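Local atomic coordinates of diaminopropionate ammonia-lyase (Escherichia coli, PDB entry 4D9I), a protein that uses pyridoxal 5'-phosphate to catalyse alpha,beta-elimination of both L- and D-2,3-diaminopropionate, yielding pyruvate and ammonia. Residues T118-H123 against G288-E293; G126-A131 against A138-P143; M166-T171 against V187-W192; G183-Q188 against T196-W201. One frame throughout, in Å; residues are numbered along the deposited sequence.

Interaction 1 opens first, at the end of strand 114-118, and closes last, joining T118-H123 to G288-E293; the other three are nested within its long loop. Interaction 2 follows on the same helix 122-133 and closes a short turn back onto strand 137-142. Next in series, interaction 3 brings the start of helix 168-182 to the loop after strand 185-186. Interaction 4 overlaps it in sequence: residues 183-188 open a loop that helix 197-206 closes, and V187 and Q188 belong to both. Interactions 2 and 4 tie helices to one four-stranded parallel sheet, whereas 1 and 3 meet around a bound Tris molecule, with centres about 7 Å apart.

Interaction 1. Residues T118-H123 against G288-E293; sequences TTDGNH and GLACGE. With TRS (2-amino-2-hydroxymethyl-propane-1,3-diol), chain D.
D120 is the residue of 118-123 that meets G288 and A290, and its neighbours set it in place. Before it, T119 forms an ST turn: its OG1 accepts from G121 N at 3.0 Å, folding the chain around D120. In D120 itself CG sits between the backbone N and the carbonyl carbon (chi1 61°), which sends the carboxylate across the gap. D120 OD1 takes the N-H of G288 at 2.8 Å, almost straight (177°) but from above the carboxylate plane. The same OD1 accepts from O2 of the bound Tris at 2.5 Å, while A290 N donates to that O2 at 3.1 Å; the Tris amine gives to the carbonyls of G288 and A290. With an alanine here, G288 N and Tris O2 would probably lose their shared acceptor. G121, the N-cap of helix 122-133, and G288 both adopt backbone angles at which a CB would jam against the preceding carbonyl oxygen. N122 then bonds O3 of the cofactor-carrying lysine at position 77, and H123 NE2 reaches V187 O. This is the active site of a fold type II pyridoxal-phosphate enzyme, where D120 is inferred to be the proton acceptor for the L-isomer.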
loop_
_atom_site.group_PDB
_atom_site.type_symbol
_atom_site.label_atom_id
_atom_site.label_comp_id
_atom_site.label_asym_id
_atom_site.label_seq_id
_atom_site.Cartn_x
_atom_site.Cartn_y
_atom_site.Cartn_z
ATOM N N THR B 118 -32.025 -2.964 -9.324
ATOM C CA THR B 118 -31.196 -1.753 -9.337
ATOM C C THR B 118 -30.007 -1.903 -8.381
ATOM O O THR B 118 -30.142 -2.452 -7.289
ATOM C CB THR B 118 -31.998 -0.479 -8.981
ATOM O OG1 THR B 118 -32.858 -0.133 -10.071
ATOM C CG2 THR B 118 -31.055 0.695 -8.734
ATOM N N THR B 119 -28.847 -1.405 -8.808
ATOM C CA THR B 119 -27.622 -1.532 -8.048
ATOM C C THR B 119 -26.614 -0.442 -8.393
ATOM O O THR B 119 -26.623 0.118 -9.496
ATOM C CB THR B 119 -26.935 -2.884 -8.307
ATOM O OG1 THR B 119 -25.900 -3.090 -7.325
ATOM C CG2 THR B 119 -26.339 -2.925 -9.731
ATOM N N ASP B 120 -25.729 -0.153 -7.450
ATOM C CA ASP B 120 -24.629 0.754 -7.762
ATOM C C ASP B 120 -23.347 -0.064 -7.912
ATOM O O ASP B 120 -22.257 0.489 -8.039
ATOM C CB ASP B 120 -24.508 1.856 -6.705
ATOM C CG ASP B 120 -24.216 1.305 -5.324
ATOM O OD1 ASP B 120 -24.151 2.107 -4.364
ATOM O OD2 ASP B 120 -24.049 0.067 -5.201
ATOM N N GLY B 121 -23.483 -1.390 -7.900
ATOM C CA GLY B 121 -22.320 -2.248 -8.028
ATOM C C GLY B 121 -22.476 -3.694 -7.624
ATOM O O GLY B 121 -22.764 -4.543 -8.469
ATOM N N ASN B 122 -22.291 -3.979 -6.338
ATOM C CA ASN B 122 -22.167 -5.365 -5.855
ATOM C C ASN B 122 -23.448 -6.192 -5.814
ATOM O O ASN B 122 -23.461 -7.371 -6.189
ATOM C CB ASN B 122 -21.503 -5.375 -4.482
ATOM C CG ASN B 122 -20.111 -4.789 -4.526
ATOM O OD1 ASN B 122 -19.383 -4.994 -5.496
ATOM N ND2 ASN B 122 -19.738 -4.069 -3.487
ATOM N N HIS B 123 -24.522 -5.577 -5.347
ATOM C CA HIS B 123 -25.768 -6.308 -5.206
ATOM C C HIS B 123 -26.252 -6.880 -6.514
ATOM O O HIS B 123 -26.626 -8.064 -6.582
ATOM C CB HIS B 123 -26.840 -5.428 -4.594
ATOM C CG HIS B 123 -28.227 -6.023 -4.706
ATOM N ND1 HIS B 123 -28.556 -7.206 -4.132
ATOM C CD2 HIS B 123 -29.366 -5.577 -5.389
ATOM C CE1 HIS B 123 -29.845 -7.497 -4.437
ATOM N NE2 HIS B 123 -30.336 -6.497 -5.205
ATOM N N GLY B 288 -22.069 1.200 -2.717
ATOM C CA GLY B 288 -22.312 0.239 -1.645
ATOM C C GLY B 288 -22.926 0.865 -0.407
ATOM O O GLY B 288 -23.705 0.219 0.310
ATOM N N LEU B 289 -22.606 2.127 -0.147
ATOM C CA LEU B 289 -23.143 2.763 1.056
ATOM C C LEU B 289 -24.189 3.845 0.778
ATOM O O LEU B 289 -24.334 4.781 1.568
ATOM C CB LEU B 289 -22.010 3.261 1.978
ATOM C CG LEU B 289 -21.057 2.180 2.514
ATOM C CD1 LEU B 289 -19.913 2.805 3.308
ATOM C CD2 LEU B 289 -21.763 1.101 3.329
ATOM N N ALA B 290 -24.927 3.700 -0.326
ATOM C CA ALA B 290 -26.017 4.619 -0.640
ATOM C C ALA B 290 -27.205 4.337 0.270
ATOM O O ALA B 290 -27.449 3.190 0.664
ATOM C CB ALA B 290 -26.430 4.517 -2.107
ATOM N N CYS B 291 -27.935 5.390 0.609
ATOM C CA CYS B 291 -29.147 5.244 1.388
ATOM C C CYS B 291 -30.194 6.295 1.011
ATOM O O CYS B 291 -29.907 7.486 0.989
ATOM C CB CYS B 291 -28.845 5.304 2.889
ATOM S SG CYS B 291 -30.288 4.879 3.907
ATOM N N GLY B 292 -31.401 5.843 0.707
ATOM C CA GLY B 292 -32.544 6.745 0.575
ATOM C C GLY B 292 -33.187 6.859 1.946
ATOM O O GLY B 292 -33.192 7.923 2.571
ATOM N N GLU B 293 -33.709 5.731 2.411
ATOM C CA GLU B 293 -34.313 5.594 3.725
ATOM C C GLU B 293 -33.659 4.340 4.275
ATOM O O GLU B 293 -33.235 3.488 3.489
ATOM C CB GLU B 293 -35.827 5.376 3.570
ATOM C CG GLU B 293 -36.686 5.988 4.667
ATOM C CD GLU B 293 -38.172 5.879 4.374
HETATM C C TRS D . -26.794 -0.269 -1.104
HETATM C C1 TRS D . -28.243 -0.732 -0.925
HETATM C C2 TRS D . -26.581 0.569 -2.363
HETATM C C3 TRS D . -25.954 -1.526 -1.130
HETATM N N TRS D . -26.375 0.566 0.051
HETATM O O1 TRS D . -29.101 0.408 -0.908
HETATM O O2 TRS D . -25.319 1.263 -2.279
HETATM O O3 TRS D . -26.381 -2.348 -2.220
#

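Interaction 2. Residues G126-A131 against A138-P143; sequences GVAWAA and AVIYMP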
loop_
_atom_site.group_PDB
_atom_site.type_symbol
_atom_site.label_atom_id
_atom_site.label_comp_id
_atom_site.label_asym_id
_atom_site.label_seq_id
_atom_site.Cartn_x
_atom_site.Cartn_y
_atom_site.Cartn_z
ATOM N N GLY B 126 -24.144 -9.734 -7.730
ATOM C CA GLY B 126 -24.552 -10.970 -7.068
ATOM C C GLY B 126 -25.816 -11.589 -7.668
ATOM O O GLY B 126 -25.889 -12.820 -7.840
ATOM N N VAL B 127 -26.814 -10.752 -7.968
ATOM C CA VAL B 127 -28.052 -11.190 -8.659
ATOM C C VAL B 127 -27.753 -11.762 -10.059
ATOM O O VAL B 127 -28.237 -12.837 -10.431
ATOM C CB VAL B 127 -29.109 -10.049 -8.716
ATOM C CG1 VAL B 127 -30.298 -10.412 -9.615
ATOM C CG2 VAL B 127 -29.599 -9.729 -7.303
ATOM N N ALA B 128 -26.948 -11.038 -10.828
ATOM C CA ALA B 128 -26.600 -11.461 -12.165
ATOM C C ALA B 128 -25.865 -12.803 -12.120
ATOM O O ALA B 128 -26.127 -13.693 -12.931
ATOM C CB ALA B 128 -25.753 -10.398 -12.843
ATOM N N TRP B 129 -24.958 -12.936 -11.156
ATOM C CA TRP B 129 -24.183 -14.149 -10.976
ATOM C C TRP B 129 -25.093 -15.328 -10.710
ATOM O O TRP B 129 -24.957 -16.378 -11.349
ATOM C CB TRP B 129 -23.152 -13.963 -9.850
ATOM C CG TRP B 129 -22.381 -15.214 -9.575
ATOM C CD1 TRP B 129 -21.185 -15.623 -10.159
ATOM C CD2 TRP B 129 -22.763 -16.299 -8.673
ATOM N NE1 TRP B 129 -20.809 -16.856 -9.686
ATOM C CE2 TRP B 129 -21.705 -17.315 -8.784
ATOM C CE3 TRP B 129 -23.845 -16.535 -7.824
ATOM C CZ2 TRP B 129 -21.736 -18.490 -8.045
ATOM C CZ3 TRP B 129 -23.872 -17.730 -7.093
ATOM C CH2 TRP B 129 -22.842 -18.683 -7.207
ATOM N N ALA B 130 -26.024 -15.174 -9.772
ATOM C CA ALA B 130 -26.951 -16.253 -9.425
ATOM C C ALA B 130 -27.875 -16.631 -10.580
ATOM O O ALA B 130 -28.059 -17.822 -10.858
ATOM C CB ALA B 130 -27.759 -15.893 -8.186
ATOM N N ALA B 131 -28.447 -15.624 -11.243
ATOM C CA ALA B 131 -29.250 -15.863 -12.433
ATOM C C ALA B 131 -28.485 -16.682 -13.484
ATOM O O ALA B 131 -29.036 -17.656 -14.031
ATOM C CB ALA B 131 -29.761 -14.552 -13.034
ATOM N N ALA B 138 -31.562 -12.110 -15.942
ATOM C CA ALA B 138 -31.479 -10.966 -15.055
ATOM C C ALA B 138 -31.426 -9.650 -15.827
ATOM O O ALA B 138 -30.807 -9.567 -16.888
ATOM C CB ALA B 138 -30.288 -11.098 -14.111
ATOM N N VAL B 139 -32.079 -8.625 -15.289
ATOM C CA VAL B 139 -32.069 -7.281 -15.892
ATOM C C VAL B 139 -31.677 -6.268 -14.812
ATOM O O VAL B 139 -32.440 -5.999 -13.889
ATOM C CB VAL B 139 -33.424 -6.921 -16.567
ATOM C CG1 VAL B 139 -33.346 -5.565 -17.262
ATOM C CG2 VAL B 139 -33.820 -7.975 -17.591
ATOM N N ILE B 140 -30.462 -5.740 -14.921
ATOM C CA ILE B 140 -29.899 -4.845 -13.911
ATOM C C ILE B 140 -29.945 -3.381 -14.363
ATOM O O ILE B 140 -29.548 -3.046 -15.487
ATOM C CB ILE B 140 -28.443 -5.248 -13.559
ATOM C CG1 ILE B 140 -28.322 -6.758 -13.273
ATOM C CG2 ILE B 140 -27.900 -4.423 -12.412
ATOM C CD1 ILE B 140 -29.299 -7.358 -12.267
ATOM N N TYR B 141 -30.449 -2.507 -13.499
ATOM C CA TYR B 141 -30.370 -1.066 -13.748
ATOM C C TYR B 141 -29.293 -0.425 -12.846
ATOM O O TYR B 141 -29.171 -0.771 -11.669
ATOM C CB TYR B 141 -31.743 -0.403 -13.550
ATOM C CG TYR B 141 -32.800 -0.819 -14.563
ATOM C CD1 TYR B 141 -32.684 -2.011 -15.282
ATOM C CD2 TYR B 141 -33.930 -0.038 -14.782
ATOM C CE1 TYR B 141 -33.643 -2.398 -16.196
ATOM C CE2 TYR B 141 -34.899 -0.424 -15.698
ATOM C CZ TYR B 141 -34.749 -1.604 -16.403
ATOM O OH TYR B 141 -35.705 -2.006 -17.307
ATOM N N MET B 142 -28.499 0.477 -13.416
ATOM C CA MET B 142 -27.502 1.239 -12.654
ATOM C C MET B 142 -27.716 2.751 -12.861
ATOM O O MET B 142 -28.100 3.175 -13.954
ATOM C CB MET B 142 -26.073 0.813 -13.033
ATOM C CG MET B 142 -25.756 -0.661 -12.779
ATOM S SD MET B 142 -23.995 -1.032 -12.957
ATOM C CE MET B 142 -23.378 -0.236 -11.479
ATOM N N PRO B 143 -27.498 3.565 -11.805
ATOM C CA PRO B 143 -27.796 4.995 -11.899
ATOM C C PRO B 143 -26.720 5.781 -12.641
ATOM O O PRO B 143 -25.610 5.271 -12.842
ATOM C CB PRO B 143 -27.877 5.451 -10.435
ATOM C CG PRO B 143 -27.475 4.285 -9.602
ATOM C CD PRO B 143 -26.930 3.215 -10.495
#
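A131 and A138 point their methyl groups straight into the space between helix and strand, and the two CB atoms meet at 3.7 Å. Helix 126-131 runs nearly antiparallel to strand 138-142 (169°), with the axes of these segments 8.4 Å apart at closest approach. Alanine suits this end of the contact because the backbones come near: the CA atoms of A128 and A138 are 5.7 Å apart, and A138 CB also lies 4.2 Å from A128 CA, packing directly on the helix backbone. Farther along the strand, larger side chains bridge the layers. V127 and I140 cross obliquely, with V127 CG1 touching I140 CD1 at 4.2 Å. In V127 the contacting branch lies anti to the backbone N (chi1 171°), and this carries it toward the sheet; I140 bends at chi2 (-51°) and presents the end of its longer branch. A128 CB approaches the middle of that branch, I140 CG1, more loosely at 4.5 Å, and I140 is thus met by two successive helix residues. Branched chains fit here, since they offer width without any polar group to satisfy in a buried layer. V139, between the two inward strand residues, turns away and packs on W184. Beyond this pairing, I85 of helix 81-93 touches V127 and I154 of helix 148-155 touches I140. Together with the preceding strand 114-118, to which strand 137-142 is parallel and hydrogen-bonded, this makes a beta-alpha-beta crossover within the four-stranded parallel sheet.

Interaction 3. Residues M166-T171 against V187-W192; sequences MNYDDT and VQDTAW. With TRS (2-amino-2-hydroxymethyl-propane-1,3-diol), chain D.
Y168 stands in the first turn of helix 168-182, where N167 is the N-cap, and faces Q188 and D189 in an irregular loop. N167 O receives both T171 N and T171 OG1, from opposite faces of its plane, the hydroxyl at 2.7 Å. The tyrosine CG lies anti to the backbone N (chi1 -174°), and the ring extends across so that the phenol does the touching. Its OH comes to 3.7 Å from Q188 NE2, the two side chains running by one another in opposite senses, ring and amide planes nearly perpendicular (83°); the amide of Q188 serves T118, whose N bonds OE1. The bonded link runs through a water: Y168 OH donates to it at 2.5 Å, in plane at the ring edge, and the water donates to D189 OD1 at 2.7 Å. The other oxygen, D189 OD2, accepts from Tris O3 at 2.8 Å, and a weak bond runs from Tris O1 to Y168 OH at 3.4 Å. A phenol suits its position because it can give its proton to the water while accepting weakly from the ligand. Y168 and D189 thus line the Tris-filled pocket beside D120, consistent with a place in the enzyme's active site.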
loop_
_atom_site.group_PDB
_atom_site.type_symbol
_atom_site.label_atom_id
_atom_site.label_comp_id
_atom_site.label_asym_id
_atom_site.label_seq_id
_atom_site.Cartn_x
_atom_site.Cartn_y
_atom_site.Cartn_z
ATOM N N MET B 166 -31.013 8.740 -14.023
ATOM C CA MET B 166 -31.548 9.096 -12.720
ATOM C C MET B 166 -30.585 8.723 -11.601
ATOM O O MET B 166 -29.573 8.062 -11.837
ATOM C CB MET B 166 -32.903 8.418 -12.528
ATOM C CG MET B 166 -34.006 8.971 -13.425
ATOM S SD MET B 166 -35.005 7.680 -14.207
ATOM C CE MET B 166 -34.141 7.460 -15.764
ATOM N N ASN B 167 -30.892 9.173 -10.388
ATOM C CA ASN B 167 -30.109 8.804 -9.219
ATOM C C ASN B 167 -30.514 7.416 -8.728
ATOM O O ASN B 167 -31.329 6.752 -9.371
ATOM C CB ASN B 167 -30.197 9.871 -8.111
ATOM C CG ASN B 167 -31.570 9.957 -7.455
ATOM O OD1 ASN B 167 -31.846 10.904 -6.715
ATOM N ND2 ASN B 167 -32.430 8.985 -7.717
ATOM N N TYR B 168 -29.957 6.983 -7.602
ATOM C CA TYR B 168 -30.252 5.650 -7.085
ATOM C C TYR B 168 -31.741 5.474 -6.803
ATOM O O TYR B 168 -32.368 4.553 -7.337
ATOM C CB TYR B 168 -29.415 5.324 -5.838
ATOM C CG TYR B 168 -29.600 3.900 -5.373
ATOM C CD1 TYR B 168 -30.664 3.555 -4.532
ATOM C CD2 TYR B 168 -28.740 2.892 -5.799
ATOM C CE1 TYR B 168 -30.854 2.249 -4.116
ATOM C CE2 TYR B 168 -28.923 1.577 -5.389
ATOM C CZ TYR B 168 -29.984 1.264 -4.550
ATOM O OH TYR B 168 -30.177 -0.026 -4.129
ATOM N N ASP B 169 -32.299 6.368 -5.986
ATOM C CA ASP B 169 -33.689 6.271 -5.536
ATOM C C ASP B 169 -34.693 6.208 -6.693
ATOM O O ASP B 169 -35.614 5.386 -6.672
ATOM C CB ASP B 169 -34.027 7.430 -4.593
ATOM N N ASP B 170 -34.502 7.070 -7.694
ATOM C CA ASP B 170 -35.370 7.124 -8.879
ATOM C C ASP B 170 -35.230 5.882 -9.758
ATOM O O ASP B 170 -36.226 5.340 -10.230
ATOM C CB ASP B 170 -35.067 8.368 -9.728
ATOM C CG ASP B 170 -35.330 9.674 -8.993
ATOM O OD1 ASP B 170 -36.343 9.771 -8.272
ATOM O OD2 ASP B 170 -34.522 10.616 -9.154
ATOM N N THR B 171 -33.991 5.452 -9.979
ATOM C CA THR B 171 -33.686 4.281 -10.803
ATOM C C THR B 171 -34.353 3.008 -10.263
ATOM O O THR B 171 -34.799 2.163 -11.042
ATOM C CB THR B 171 -32.162 4.079 -10.932
ATOM O OG1 THR B 171 -31.591 5.219 -11.587
ATOM C CG2 THR B 171 -31.819 2.820 -11.725
ATOM N N VAL B 187 -35.664 -8.019 -7.325
ATOM C CA VAL B 187 -34.798 -8.460 -6.223
ATOM C C VAL B 187 -33.952 -7.282 -5.724
ATOM O O VAL B 187 -32.918 -6.959 -6.315
ATOM C CB VAL B 187 -33.914 -9.668 -6.636
ATOM C CG1 VAL B 187 -33.056 -10.148 -5.467
ATOM C CG2 VAL B 187 -34.792 -10.806 -7.171
ATOM N N GLN B 188 -34.419 -6.617 -4.665
ATOM C CA GLN B 188 -33.682 -5.494 -4.045
ATOM C C GLN B 188 -33.264 -5.850 -2.641
ATOM O O GLN B 188 -33.981 -6.562 -1.940
ATOM C CB GLN B 188 -34.526 -4.213 -3.952
ATOM C CG GLN B 188 -34.802 -3.502 -5.263
ATOM C CD GLN B 188 -33.549 -3.100 -6.035
ATOM O OE1 GLN B 188 -33.527 -3.194 -7.255
ATOM N NE2 GLN B 188 -32.519 -2.643 -5.336
ATOM N N ASP B 189 -32.129 -5.294 -2.214
ATOM C CA ASP B 189 -31.592 -5.572 -0.886
ATOM C C ASP B 189 -32.088 -4.609 0.185
ATOM O O ASP B 189 -31.462 -4.428 1.211
ATOM C CB ASP B 189 -30.057 -5.621 -0.927
ATOM C CG ASP B 189 -29.421 -4.326 -1.470
ATOM O OD1 ASP B 189 -30.060 -3.587 -2.267
ATOM O OD2 ASP B 189 -28.238 -4.097 -1.128
ATOM N N THR B 190 -33.225 -3.986 -0.049
ATOM C CA THR B 190 -33.868 -3.213 0.982
ATOM C C THR B 190 -35.350 -3.583 0.995
ATOM O O THR B 190 -35.832 -4.225 0.067
ATOM C CB THR B 190 -33.660 -1.708 0.775
ATOM O OG1 THR B 190 -33.925 -1.020 2.009
ATOM C CG2 THR B 190 -34.550 -1.173 -0.356
ATOM N N ALA B 191 -36.050 -3.179 2.052
ATOM C CA ALA B 191 -37.463 -3.482 2.212
ATOM C C ALA B 191 -38.289 -2.204 2.142
ATOM O O ALA B 191 -37.769 -1.119 2.355
ATOM C CB ALA B 191 -37.696 -4.192 3.535
ATOM N N TRP B 192 -39.567 -2.358 1.805
ATOM C CA TRP B 192 -40.577 -1.318 1.984
ATOM C C TRP B 192 -41.902 -2.004 2.199
ATOM O O TRP B 192 -41.956 -3.239 2.260
ATOM C CB TRP B 192 -40.614 -0.370 0.788
ATOM C CG TRP B 192 -40.767 -1.042 -0.562
ATOM C CD1 TRP B 192 -41.953 -1.311 -1.247
ATOM C CD2 TRP B 192 -39.690 -1.542 -1.449
ATOM N NE1 TRP B 192 -41.692 -1.927 -2.449
ATOM C CE2 TRP B 192 -40.359 -2.091 -2.634
ATOM C CE3 TRP B 192 -38.290 -1.585 -1.378
ATOM C CZ2 TRP B 192 -39.650 -2.660 -3.683
ATOM C CZ3 TRP B 192 -37.582 -2.159 -2.441
ATOM C CH2 TRP B 192 -38.249 -2.685 -3.569
HETATM C C TRS D . -26.794 -0.269 -1.104
HETATM C C1 TRS D . -28.243 -0.732 -0.925
HETATM C C2 TRS D . -26.581 0.569 -2.363
HETATM C C3 TRS D . -25.954 -1.526 -1.130
HETATM N N TRS D . -26.375 0.566 0.051
HETATM O O1 TRS D . -29.101 0.408 -0.908
HETATM O O2 TRS D . -25.319 1.263 -2.279
HETATM O O3 TRS D . -26.381 -2.348 -2.220
HETATM O O HOH W 1 -28.900 -2.117 -4.276
#

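Interaction 4. Residues G183-Q188 against T196-W201; sequences GWEVVQ and TKIPTW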
loop_
_atom_site.group_PDB
_atom_site.type_symbol
_atom_site.label_atom_id
_atom_site.label_comp_id
_atom_site.label_asym_id
_atom_site.label_seq_id
_atom_site.Cartn_x
_atom_site.Cartn_y
_atom_site.Cartn_z
ATOM N N GLY B 183 -43.617 -8.557 -15.987
ATOM C CA GLY B 183 -43.713 -9.777 -15.190
ATOM C C GLY B 183 -42.360 -10.239 -14.641
ATOM O O GLY B 183 -42.140 -11.432 -14.431
ATOM N N TRP B 184 -41.446 -9.299 -14.412
ATOM C CA TRP B 184 -40.157 -9.641 -13.799
ATOM C C TRP B 184 -40.265 -9.700 -12.304
ATOM O O TRP B 184 -41.153 -9.092 -11.713
ATOM C CB TRP B 184 -39.061 -8.664 -14.224
ATOM C CG TRP B 184 -38.849 -8.608 -15.719
ATOM C CD1 TRP B 184 -39.226 -9.555 -16.671
ATOM C CD2 TRP B 184 -38.179 -7.551 -16.480
ATOM N NE1 TRP B 184 -38.837 -9.168 -17.920
ATOM C CE2 TRP B 184 -38.207 -7.978 -17.879
ATOM C CE3 TRP B 184 -37.571 -6.343 -16.153
ATOM C CZ2 TRP B 184 -37.662 -7.205 -18.896
ATOM C CZ3 TRP B 184 -37.022 -5.570 -17.184
ATOM C CH2 TRP B 184 -37.066 -5.992 -18.521
ATOM N N GLU B 185 -39.362 -10.455 -11.686
ATOM C CA GLU B 185 -39.261 -10.528 -10.245
ATOM C C GLU B 185 -38.208 -9.538 -9.746
ATOM O O GLU B 185 -37.002 -9.699 -10.001
ATOM C CB GLU B 185 -38.887 -11.952 -9.826
ATOM C CG GLU B 185 -38.964 -12.194 -8.327
ATOM C CD GLU B 185 -40.391 -12.412 -7.839
ATOM O OE1 GLU B 185 -41.163 -13.062 -8.545
ATOM O OE2 GLU B 185 -40.747 -11.939 -6.743
ATOM N N VAL B 186 -38.669 -8.504 -9.046
ATOM C CA VAL B 186 -37.785 -7.514 -8.426
ATOM C C VAL B 186 -36.996 -8.126 -7.264
ATOM O O VAL B 186 -37.593 -8.681 -6.330
ATOM C CB VAL B 186 -38.594 -6.319 -7.883
ATOM C CG1 VAL B 186 -37.699 -5.351 -7.126
ATOM C CG2 VAL B 186 -39.315 -5.603 -9.013
ATOM N N VAL B 187 -35.664 -8.019 -7.325
ATOM C CA VAL B 187 -34.798 -8.460 -6.223
ATOM C C VAL B 187 -33.952 -7.282 -5.724
ATOM O O VAL B 187 -32.918 -6.959 -6.315
ATOM C CB VAL B 187 -33.914 -9.668 -6.636
ATOM C CG1 VAL B 187 -33.056 -10.148 -5.467
ATOM C CG2 VAL B 187 -34.792 -10.806 -7.171
ATOM N N GLN B 188 -34.419 -6.617 -4.665
ATOM C CA GLN B 188 -33.682 -5.494 -4.045
ATOM C C GLN B 188 -33.264 -5.850 -2.641
ATOM O O GLN B 188 -33.981 -6.562 -1.940
ATOM C CB GLN B 188 -34.526 -4.213 -3.952
ATOM C CG GLN B 188 -34.802 -3.502 -5.263
ATOM C CD GLN B 188 -33.549 -3.100 -6.035
ATOM O OE1 GLN B 188 -33.527 -3.194 -7.255
ATOM N NE2 GLN B 188 -32.519 -2.643 -5.336
ATOM N N THR B 196 -40.949 -7.460 1.695
ATOM C CA THR B 196 -40.023 -7.811 2.786
ATOM C C THR B 196 -39.486 -9.253 2.738
ATOM O O THR B 196 -38.521 -9.569 3.431
ATOM C CB THR B 196 -40.642 -7.628 4.178
ATOM O OG1 THR B 196 -41.728 -8.535 4.309
ATOM C CG2 THR B 196 -41.098 -6.188 4.441
ATOM N N LYS B 197 -40.124 -10.118 1.950
ATOM C CA LYS B 197 -39.718 -11.524 1.872
ATOM C C LYS B 197 -38.290 -11.677 1.325
ATOM O O LYS B 197 -37.443 -12.345 1.925
ATOM C CB LYS B 197 -40.715 -12.288 1.014
ATOM C CG LYS B 197 -40.511 -13.800 0.958
ATOM C CD LYS B 197 -41.565 -14.448 0.066
ATOM C CE LYS B 197 -41.208 -14.240 -1.407
ATOM N NZ LYS B 197 -42.191 -14.894 -2.323
ATOM N N ILE B 198 -38.046 -11.041 0.184
ATOM C CA ILE B 198 -36.753 -11.102 -0.484
ATOM C C ILE B 198 -35.620 -10.465 0.356
ATOM O O ILE B 198 -34.628 -11.129 0.627
ATOM C CB ILE B 198 -36.841 -10.585 -1.953
ATOM C CG1 ILE B 198 -37.622 -11.594 -2.805
ATOM C CG2 ILE B 198 -35.438 -10.327 -2.537
ATOM C CD1 ILE B 198 -38.298 -11.018 -4.041
ATOM N N PRO B 199 -35.777 -9.201 0.817
ATOM C CA PRO B 199 -34.708 -8.637 1.684
ATOM C C PRO B 199 -34.447 -9.406 2.991
ATOM O O PRO B 199 -33.338 -9.397 3.486
ATOM C CB PRO B 199 -35.217 -7.225 2.030
ATOM C CG PRO B 199 -36.599 -7.143 1.538
ATOM C CD PRO B 199 -36.802 -8.195 0.489
ATOM N N THR B 200 -35.467 -10.044 3.559
ATOM C CA THR B 200 -35.252 -10.946 4.680
ATOM C C THR B 200 -34.284 -12.077 4.292
ATOM O O THR B 200 -33.309 -12.337 5.014
ATOM C CB THR B 200 -36.595 -11.508 5.202
ATOM O OG1 THR B 200 -37.396 -10.421 5.689
ATOM C CG2 THR B 200 -36.370 -12.504 6.338
ATOM N N TRP B 201 -34.523 -12.728 3.149
ATOM C CA TRP B 201 -33.625 -13.805 2.719
ATOM C C TRP B 201 -32.226 -13.297 2.522
ATOM O O TRP B 201 -31.247 -13.968 2.887
ATOM C CB TRP B 201 -34.100 -14.462 1.436
ATOM C CG TRP B 201 -35.253 -15.433 1.597
ATOM C CD1 TRP B 201 -35.490 -16.300 2.653
ATOM C CD2 TRP B 201 -36.334 -15.691 0.640
ATOM N NE1 TRP B 201 -36.628 -17.041 2.434
ATOM C CE2 TRP B 201 -37.172 -16.733 1.238
ATOM C CE3 TRP B 201 -36.676 -15.188 -0.614
ATOM C CZ2 TRP B 201 -38.306 -17.220 0.599
ATOM C CZ3 TRP B 201 -37.820 -15.691 -1.245
ATOM C CH2 TRP B 201 -38.611 -16.687 -0.654
#
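I198 carries the apolar contact, meeting V187 by a methyl-to-methyl approach: I198 CG2 lies 3.8 Å from V187 CG1, and the two side chains cross at about a right angle. Their CA atoms are 6.6 Å apart, a gap that two branched side chains can fill. The torsions divide the work, with I198 CG2 anti to the backbone N and the longer branch anti to the carbonyl carbon (chi1 -70°); this points the short branch at V187 and sends the longer one to E185 and V186 of the strand.

Carbon-to-oxygen packing comes next. I198 CD1 is pressed against the carbonyl of V186, at 3.3 Å from its O, and also lies 3.8 Å from OE2 of E185, whose chain bends at chi2 and passes the isoleucine at a slant. Alongside, Q188 O is near P199 CD at 4.1 Å; Q188's own amide turns aside to T118. Cutting the I198 side chain back to an alanine is likely to open a gap beside V187 and the V186 carbonyl.

At the helix start, T196 O accepts from T200 N and, at 2.7 Å, from T200 OG1, on opposite faces of its plane; the V186 carbonyl is taken up by Y195 OH. Proline suits position 199 because first-turn residues need no amide donor. Among charges, K197 NZ pairs with E91 of helix 81-93 and lies 5.5 Å from E185 OE2, not in contact.

The whole joins an edge strand, 185-186, to the next helix, 197-206, a strand-loop-helix connection flanking the parallel sheet of an alpha/beta domain.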